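Local coordinates for protein oxygenase-reductase (Streptomyces fradiae, PDB 4OSP) that acts as an angucyclinone C-6 ketoreductase in urdamycin biosynthesis through this C-terminal short-chain dehydrogenase/reductase domain, which binds NADP, at residues B[83-88]-B[136-141]; B[141-146]-B[189-194]. One frame throughout, in Å; residues are numbered along the deposited sequence. Where two conformers were deposited one is given.

The two contacts follow each other along helix 121-142 and share Arg-141, whose side chain works in contact 1 only. Contact 1 is the more buried: helix 80-96 lies against helix 121-142 on one side of the parallel sheet of the Rossmann fold, with a phenylalanine ring as its main surface. Contact 2, farther from the centre of the chain, joins the turn after helix 121-142 to the loop leading into strand 194-204. It is smaller and partly buried, made by two isoleucines and a leucine beside an arginine. The two touch where Phe-85 CE2 lies 3.7 Å from Ala-142 CA and where Phe-85 also packs on Leu-145.

Contact 1 of 2, residues B[83-88]-B[136-141]; sequences ELFLAL and FFIVQR
Helix 80-96 packs here on helix 121-142, a buried helix-helix contact on one face of the Rossmann-fold sheet. The short axes of 83-88 and 136-141 run in broadly the same direction, crossing at -40° with a closest approach of 11.2 Å. At that spacing side chains do most of the joining, and Phe-85 supplies the largest share of the surface.

Its ring extends toward the second helix, with Arg-141 CG over one face. This CG sits 3.5 Å from the centroid of the Phe-85 ring and only 9° off the ring normal, a clear CH-pi contact. The arginine chain leaves with CG anti to the backbone N (chi1 176°) and then bends at chi2, which carries the guanidinium back past the ring toward the first helix. There Phe-85 CB lies over one guanidinium face, 3.4 Å from Arg-141 NH1. Ring and guanidinium planes are moderately inclined, and the two side chains run antiparallel alongside one another, each toward the other's helix.

The far end of the ring reaches Ile-138: Phe-85 CZ is 3.9 Å from Ile-138 CG2 and 3.5 Å from Ile-138 O, which approaches the ring obliquely. Closer to the sheet, Leu-84 and Ile-138 meet roughly at right angles through their methyls, Leu-84 CD2 to Ile-138 CD1 at 3.8 Å. Ile-138 also rests on Leu-104 of strand 103-106, and Leu-84 on Val-71 of strand 67-72; Leu-84 is a neighbour of the NADP-binding residue Leu-75.

The contact is thus apolar inside, with charge at its margin. Arg-141 NH2 forms a salt bridge to Glu-89, one turn beyond Phe-85 on helix 80-96, which probably helps keep Arg-141 CG over the ring.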
ATOM      1  N   GLU B  83     -35.602  -7.214   4.986  1.00 24.48           N
ATOM      2  CA  GLU B  83     -35.948  -7.790   6.288  1.00 25.98           C
ATOM      3  C   GLU B  83     -35.045  -7.238   7.390  1.00 25.37           C
ATOM      4  O   GLU B  83     -35.528  -6.816   8.451  1.00 25.44           O
ATOM      5  CB  GLU B  83     -35.901  -9.331   6.256  1.00 26.53           C
ATOM      6  CG  GLU B  83     -36.795  -9.966   5.198  1.00 29.57           C
ATOM      7  CD  GLU B  83     -38.279  -9.626   5.366  1.00 32.53           C
ATOM      8  OE1 GLU B  83     -38.789  -9.638   6.513  1.00 35.00           O
ATOM      9  OE2 GLU B  83     -38.943  -9.351   4.345  1.00 32.52           O
ATOM     10  N   LEU B  84     -33.737  -7.221   7.135  1.00 24.58           N
ATOM     11  CA  LEU B  84     -32.794  -6.660   8.103  1.00 23.40           C
ATOM     12  C   LEU B  84     -33.297  -5.311   8.632  1.00 22.74           C
ATOM     13  O   LEU B  84     -33.458  -5.132   9.842  1.00 23.11           O
ATOM     14  CB  LEU B  84     -31.398  -6.517   7.486  1.00 23.43           C
ATOM     15  CG  LEU B  84     -30.281  -5.825   8.288  1.00 23.88           C
ATOM     16  CD1 LEU B  84     -30.134  -6.366   9.704  1.00 23.28           C
ATOM     17  CD2 LEU B  84     -28.955  -5.960   7.549  1.00 23.62           C
ATOM     18  N   PHE B  85     -33.572  -4.375   7.734  1.00 21.57           N
ATOM     19  CA  PHE B  85     -33.881  -3.024   8.165  1.00 22.01           C
ATOM     20  C   PHE B  85     -35.299  -2.857   8.711  1.00 22.27           C
ATOM     21  O   PHE B  85     -35.531  -2.016   9.569  1.00 22.44           O
ATOM     22  CB  PHE B  85     -33.558  -2.013   7.060  1.00 22.62           C
ATOM     23  CG  PHE B  85     -32.087  -1.711   6.934  1.00 23.25           C
ATOM     24  CD1 PHE B  85     -31.238  -2.589   6.264  1.00 22.74           C
ATOM     25  CD2 PHE B  85     -31.547  -0.565   7.513  1.00 23.21           C
ATOM     26  CE1 PHE B  85     -29.883  -2.324   6.158  1.00 23.55           C
ATOM     27  CE2 PHE B  85     -30.197  -0.288   7.400  1.00 24.16           C
ATOM     28  CZ  PHE B  85     -29.360  -1.170   6.721  1.00 24.48           C
ATOM     29  N   LEU B  86     -36.233  -3.677   8.241  1.00 22.87           N
ATOM     30  CA  LEU B  86     -37.564  -3.741   8.848  1.00 24.35           C
ATOM     31  C   LEU B  86     -37.429  -4.035  10.338  1.00 24.20           C
ATOM     32  O   LEU B  86     -37.958  -3.296  11.187  1.00 24.03           O
ATOM     33  CB  LEU B  86     -38.396  -4.829   8.177  1.00 26.41           C
ATOM     34  CG  LEU B  86     -39.919  -4.818   8.337  1.00 30.05           C
ATOM     35  CD1 LEU B  86     -40.547  -3.642   7.589  1.00 30.41           C
ATOM     36  CD2 LEU B  86     -40.498  -6.136   7.831  1.00 29.84           C
ATOM     37  N   ALA B  87     -36.685  -5.092  10.649  1.00 23.94           N
ATOM     38  CA  ALA B  87     -36.457  -5.500  12.033  1.00 25.31           C
ATOM     39  C   ALA B  87     -35.603  -4.472  12.779  1.00 26.48           C
ATOM     40  O   ALA B  87     -35.894  -4.120  13.925  1.00 27.15           O
ATOM     41  CB  ALA B  87     -35.817  -6.881  12.076  1.00 25.01           C
ATOM     42  N   LEU B  88     -34.578  -3.953  12.109  1.00 26.01           N
ATOM     43  CA  LEU B  88     -33.708  -2.962  12.724  1.00 25.98           C
ATOM     44  C   LEU B  88     -34.498  -1.725  13.161  1.00 26.37           C
ATOM     45  O   LEU B  88     -34.360  -1.256  14.296  1.00 27.07           O
ATOM     46  CB  LEU B  88     -32.562  -2.569  11.771  1.00 24.33           C
ATOM     47  CG  LEU B  88     -31.610  -1.481  12.269  1.00 23.38           C
ATOM     48  CD1 LEU B  88     -30.753  -2.026  13.402  1.00 24.36           C
ATOM     49  CD2 LEU B  88     -30.739  -0.946  11.140  1.00 22.67           C
ATOM     50  N   PHE B 136     -22.664  -3.838   0.402  1.00 19.50           N
ATOM     51  CA  PHE B 136     -22.958  -2.650  -0.405  1.00 18.73           C
ATOM     52  C   PHE B 136     -24.373  -2.116  -0.169  1.00 18.73           C
ATOM     53  O   PHE B 136     -24.554  -0.941   0.137  1.00 18.80           O
ATOM     54  CB  PHE B 136     -22.747  -2.875  -1.900  1.00 18.09           C
ATOM     55  CG  PHE B 136     -23.134  -1.686  -2.715  1.00 18.32           C
ATOM     56  CD1 PHE B 136     -24.445  -1.530  -3.167  1.00 17.59           C
ATOM     57  CD2 PHE B 136     -22.209  -0.657  -2.952  1.00 17.99           C
ATOM     58  CE1 PHE B 136     -24.815  -0.396  -3.867  1.00 17.92           C
ATOM     59  CE2 PHE B 136     -22.575   0.474  -3.669  1.00 17.91           C
ATOM     60  CZ  PHE B 136     -23.881   0.606  -4.124  1.00 17.87           C
ATOM     61  N   PHE B 137     -25.370  -2.981  -0.319  1.00 18.38           N
ATOM     62  CA  PHE B 137     -26.762  -2.550  -0.178  1.00 18.42           C
ATOM     63  C   PHE B 137     -27.168  -2.228   1.250  1.00 18.48           C
ATOM     64  O   PHE B 137     -28.085  -1.429   1.480  1.00 18.94           O
ATOM     65  CB  PHE B 137     -27.725  -3.523  -0.888  1.00 17.26           C
ATOM     66  CG  PHE B 137     -27.645  -3.420  -2.371  1.00 17.16           C
ATOM     67  CD1 PHE B 137     -28.254  -2.355  -3.031  1.00 17.07           C
ATOM     68  CD2 PHE B 137     -26.851  -4.297  -3.103  1.00 17.03           C
ATOM     69  CE1 PHE B 137     -28.125  -2.207  -4.400  1.00 17.55           C
ATOM     70  CE2 PHE B 137     -26.718  -4.158  -4.478  1.00 16.76           C
ATOM     71  CZ  PHE B 137     -27.346  -3.106  -5.128  1.00 17.88           C
ATOM     72  N   ILE B 138     -26.446  -2.796   2.209  1.00 18.97           N
ATOM     73  CA  ILE B 138     -26.660  -2.456   3.613  1.00 19.12           C
ATOM     74  C   ILE B 138     -26.170  -1.033   3.871  1.00 19.66           C
ATOM     75  O   ILE B 138     -26.838  -0.253   4.546  1.00 19.28           O
ATOM     76  CB  ILE B 138     -25.932  -3.423   4.559  1.00 19.46           C
ATOM     77  CG1 ILE B 138     -26.609  -4.804   4.542  1.00 19.51           C
ATOM     78  CG2 ILE B 138     -25.885  -2.852   5.981  1.00 19.78           C
ATOM     79  CD1 ILE B 138     -25.871  -5.858   5.354  1.00 19.62           C
ATOM     80  N   VAL B 139     -25.001  -0.700   3.331  1.00 19.56           N
ATOM     81  CA  VAL B 139     -24.503   0.658   3.423  1.00 19.54           C
ATOM     82  C   VAL B 139     -25.488   1.603   2.745  1.00 19.64           C
ATOM     83  O   VAL B 139     -25.855   2.643   3.301  1.00 20.27           O
ATOM     84  CB  VAL B 139     -23.110   0.804   2.781  1.00 20.08           C
ATOM     85  CG1 VAL B 139     -22.697   2.270   2.734  1.00 20.17           C
ATOM     86  CG2 VAL B 139     -22.084  -0.017   3.551  1.00 20.83           C
ATOM     87  N   GLN B 140     -25.926   1.234   1.549  1.00 19.54           N
ATOM     88  CA  GLN B 140     -26.813   2.095   0.780  1.00 20.54           C
ATOM     89  C   GLN B 140     -28.091   2.388   1.559  1.00 21.32           C
ATOM     90  O   GLN B 140     -28.488   3.541   1.710  1.00 22.39           O
ATOM     91  CB  GLN B 140     -27.154   1.458  -0.563  1.00 19.93           C
ATOM     92  CG  GLN B 140     -27.943   2.372  -1.492  1.00 19.43           C
ATOM     93  CD  GLN B 140     -28.434   1.643  -2.715  1.00 19.27           C
ATOM     94  OE1 GLN B 140     -29.381   0.863  -2.643  1.00 18.52           O
ATOM     95  NE2 GLN B 140     -27.786   1.888  -3.850  1.00 19.45           N
ATOM     96  N   ARG B 141     -28.720   1.339   2.064  1.00 21.13           N
ATOM     97  CA  ARG B 141     -29.927   1.491   2.844  1.00 21.36           C
ATOM     98  C   ARG B 141     -29.653   2.219   4.178  1.00 21.79           C
ATOM     99  O   ARG B 141     -30.450   3.070   4.598  1.00 22.38           O
ATOM    100  CB  ARG B 141     -30.601   0.128   3.048  1.00 22.00           C
ATOM    101  CG  ARG B 141     -31.833   0.115   3.942  1.00 24.70           C
ATOM    102  CD  ARG B 141     -33.058   0.794   3.321  1.00 25.14           C
ATOM    103  NE  ARG B 141     -33.926   1.315   4.381  1.00 27.42           N
ATOM    104  CZ  ARG B 141     -34.928   0.636   4.922  1.00 28.05           C
ATOM    105  NH1 ARG B 141     -35.206  -0.583   4.493  1.00 33.94           N
ATOM    106  NH2 ARG B 141     -35.657   1.168   5.880  1.00 27.19           N
TER

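Contact 2 of 2, residues B[141-146]-B[189-194]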
ATOM      1  N   ARG B 141     -28.720   1.339   2.064  1.00 21.13           N
ATOM      2  CA  ARG B 141     -29.927   1.491   2.844  1.00 21.36           C
ATOM      3  C   ARG B 141     -29.653   2.219   4.178  1.00 21.79           C
ATOM      4  O   ARG B 141     -30.450   3.070   4.598  1.00 22.38           O
ATOM      5  CB  ARG B 141     -30.601   0.128   3.048  1.00 22.00           C
ATOM      6  CG  ARG B 141     -31.833   0.115   3.942  1.00 24.70           C
ATOM      7  CD  ARG B 141     -33.058   0.794   3.321  1.00 25.14           C
ATOM      8  NE  ARG B 141     -33.926   1.315   4.381  1.00 27.42           N
ATOM      9  CZ  ARG B 141     -34.928   0.636   4.922  1.00 28.05           C
ATOM     10  NH1 ARG B 141     -35.206  -0.583   4.493  1.00 33.94           N
ATOM     11  NH2 ARG B 141     -35.657   1.168   5.880  1.00 27.19           N
ATOM     12  N   ALA B 142     -28.519   1.930   4.818  1.00 20.40           N
ATOM     13  CA  ALA B 142     -28.205   2.549   6.119  1.00 20.87           C
ATOM     14  C   ALA B 142     -27.970   4.062   6.066  1.00 22.02           C
ATOM     15  O   ALA B 142     -28.165   4.753   7.073  1.00 22.30           O
ATOM     16  CB  ALA B 142     -27.028   1.850   6.794  1.00 19.97           C
ATOM     17  N   LEU B 143     -27.536   4.573   4.908  1.00 22.74           N
ATOM     18  CA  LEU B 143     -27.292   6.011   4.745  1.00 25.02           C
ATOM     19  C   LEU B 143     -28.506   6.842   5.123  1.00 26.43           C
ATOM     20  O   LEU B 143     -28.376   7.986   5.550  1.00 28.28           O
ATOM     21  CB  LEU B 143     -26.871   6.358   3.315  1.00 26.23           C
ATOM     22  CG  LEU B 143     -25.569   5.796   2.736  1.00 27.07           C
ATOM     23  CD1 LEU B 143     -25.317   6.465   1.395  1.00 30.04           C
ATOM     24  CD2 LEU B 143     -24.377   5.998   3.655  1.00 26.39           C
ATOM     25  N   THR B 144     -29.687   6.261   4.977  1.00 27.84           N
ATOM     26  CA  THR B 144     -30.914   6.937   5.368  1.00 29.54           C
ATOM     27  C   THR B 144     -31.059   7.087   6.887  1.00 29.39           C
ATOM     28  O   THR B 144     -31.814   7.936   7.355  1.00 31.56           O
ATOM     29  CB  THR B 144     -32.161   6.219   4.816  1.00 32.60           C
ATOM     30  OG1 THR B 144     -33.330   6.894   5.283  1.00 39.74           O
ATOM     31  CG2 THR B 144     -32.221   4.783   5.294  1.00 30.19           C
ATOM     32  N   LEU B 145     -30.334   6.269   7.650  1.00 26.15           N
ATOM     33  CA  LEU B 145     -30.469   6.264   9.100  1.00 24.23           C
ATOM     34  C   LEU B 145     -29.265   6.869   9.824  1.00 24.76           C
ATOM     35  O   LEU B 145     -29.406   7.392  10.924  1.00 25.92           O
ATOM     36  CB  LEU B 145     -30.729   4.845   9.607  1.00 23.36           C
ATOM     37  CG  LEU B 145     -31.873   4.061   8.943  1.00 23.46           C
ATOM     38  CD1 LEU B 145     -31.973   2.658   9.534  1.00 23.25           C
ATOM     39  CD2 LEU B 145     -33.211   4.779   9.086  1.00 23.55           C
ATOM     40  N   ILE B 146     -28.085   6.796   9.207  1.00 23.88           N
ATOM     41  CA  ILE B 146     -26.865   7.304   9.837  1.00 22.10           C
ATOM     42  C   ILE B 146     -26.812   8.827   9.807  1.00 22.53           C
ATOM     43  O   ILE B 146     -26.910   9.428   8.743  1.00 22.42           O
ATOM     44  CB  ILE B 146     -25.587   6.712   9.196  1.00 21.36           C
ATOM     45  CG1 ILE B 146     -25.607   5.172   9.300  1.00 20.50           C
ATOM     46  CG2 ILE B 146     -24.335   7.314   9.836  1.00 19.08           C
ATOM     47  CD1 ILE B 146     -24.612   4.480   8.404  1.00 19.79           C
ATOM     48  N   GLY B 189     -17.686  12.276   3.191  1.00 20.88           N
ATOM     49  CA  GLY B 189     -16.885  13.344   3.830  1.00 20.75           C
ATOM     50  C   GLY B 189     -17.685  14.568   4.271  1.00 22.22           C
ATOM     51  O   GLY B 189     -17.542  15.047   5.408  1.00 22.11           O
ATOM     52  N   SER B 190     -18.548  15.065   3.391  1.00 21.60           N
ATOM     53  CA  SER B 190     -19.337  16.264   3.679  1.00 22.64           C
ATOM     54  C   SER B 190     -20.372  16.048   4.797  1.00 23.77           C
ATOM     55  O   SER B 190     -20.952  17.015   5.302  1.00 25.33           O
ATOM     56  CB  SER B 190     -20.068  16.721   2.421  1.00 23.03           C
ATOM     57  OG  SER B 190     -20.999  15.728   2.018  1.00 22.84           O
ATOM     58  N   ARG B 191     -20.620  14.788   5.154  0.50 23.04           N
ATOM     59  CA  ARG B 191     -21.514  14.465   6.264  0.50 22.87           C
ATOM     60  C   ARG B 191     -20.751  14.003   7.507  0.50 23.14           C
ATOM     61  O   ARG B 191     -21.352  13.540   8.478  0.50 23.65           O
ATOM     62  CB  ARG B 191     -22.543  13.411   5.843  0.50 22.43           C
ATOM     63  CG  ARG B 191     -23.150  13.675   4.478  0.50 22.45           C
ATOM     64  CD  ARG B 191     -24.641  13.383   4.434  0.50 22.38           C
ATOM     65  NE  ARG B 191     -24.957  11.960   4.300  0.50 22.37           N
ATOM     66  CZ  ARG B 191     -24.917  11.285   3.152  0.50 21.94           C
ATOM     67  NH1 ARG B 191     -24.543  11.889   2.029  0.50 21.24           N
ATOM     68  NH2 ARG B 191     -25.242   9.997   3.132  0.50 21.14           N
ATOM     69  N   ASN B 192     -19.428  14.124   7.470  1.00 23.16           N
ATOM     70  CA  ASN B 192     -18.603  13.810   8.628  1.00 24.31           C
ATOM     71  C   ASN B 192     -18.748  12.391   9.182  1.00 22.94           C
ATOM     72  O   ASN B 192     -18.601  12.166  10.380  1.00 22.14           O
ATOM     73  CB  ASN B 192     -18.850  14.825   9.736  1.00 26.46           C
ATOM     74  CG  ASN B 192     -17.647  15.654  10.011  1.00 30.62           C
ATOM     75  OD1 ASN B 192     -16.939  15.428  10.992  1.00 30.75           O
ATOM     76  ND2 ASN B 192     -17.362  16.600   9.112  1.00 33.09           N
ATOM     77  N   ILE B 193     -19.041  11.445   8.301  1.00 21.67           N
ATOM     78  CA  ILE B 193     -19.082  10.041   8.665  1.00 19.93           C
ATOM     79  C   ILE B 193     -17.749   9.426   8.270  1.00 19.38           C
ATOM     80  O   ILE B 193     -17.297   9.611   7.148  1.00 19.64           O
ATOM     81  CB  ILE B 193     -20.240   9.323   7.930  1.00 19.02           C
ATOM     82  CG1 ILE B 193     -21.589   9.947   8.320  1.00 17.91           C
ATOM     83  CG2 ILE B 193     -20.235   7.836   8.226  1.00 17.62           C
ATOM     84  CD1 ILE B 193     -22.673   9.783   7.267  1.00 18.20           C
ATOM     85  N   THR B 194     -17.098   8.730   9.198  1.00 18.92           N
ATOM     86  CA  THR B 194     -15.873   7.993   8.853  1.00 17.99           C
ATOM     87  C   THR B 194     -16.214   6.596   8.363  1.00 17.90           C
ATOM     88  O   THR B 194     -17.201   5.999   8.799  1.00 16.92           O
ATOM     89  CB  THR B 194     -14.867   7.899  10.019  1.00 17.84           C
ATOM     90  OG1 THR B 194     -15.319   6.925  10.967  1.00 17.90           O
ATOM     91  CG2 THR B 194     -14.670   9.264  10.699  1.00 16.43           C
TER
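Segment 141-146 leaves the end of helix 121-142 in a turn, while 189-194 starts as a short 3-10 segment and straightens into strand 194-204. Both flank strand 151-155 of the Rossmann fold: the first leads toward that strand, and the second enters the strand paired parallel with it, a pairing seen in the backbone bond between Thr-194 and Ile-152. In the turn, Ala-142 O accepts from two amides, Leu-145 N at 2.7 Å and Ile-146 N at 3.0 Å. Past it the chain extends at Ile-146 (psi 124°), as it does at Ile-193 (psi 129°). These two residues have the closest CA atoms of the pair of segments, 8.3 Å apart.

Both isoleucines direct CB at the opposing segment and meet there obliquely. A chi1 of -58° puts CG1 of Ile-146 beside the backbone N and sets CG2 anti to it, facing Ile-193; this branch does the touching, 3.9 Å from Ile-193 CD1. Ile-146 also rests on Ile-152, which ties its side of the pair to the sheet.

Beside this apolar pair, Arg-191 reaches across on a chain bent at chi2 and chi3, crossing Leu-143 at about a right angle. In this conformer, one of two, Leu-143 makes a van der Waals contact with the guanidinium edge. The backbone of Arg-191 is tied to Gly-149, and its side chain touches Asp-148. The next residue, Asn-192, packs on Phe-225 of a third subunit. Leu-143 CD1 lies near the guanidinium plane, 3.9 Å from Arg-191 NH2, though only in this conformer and so less surely.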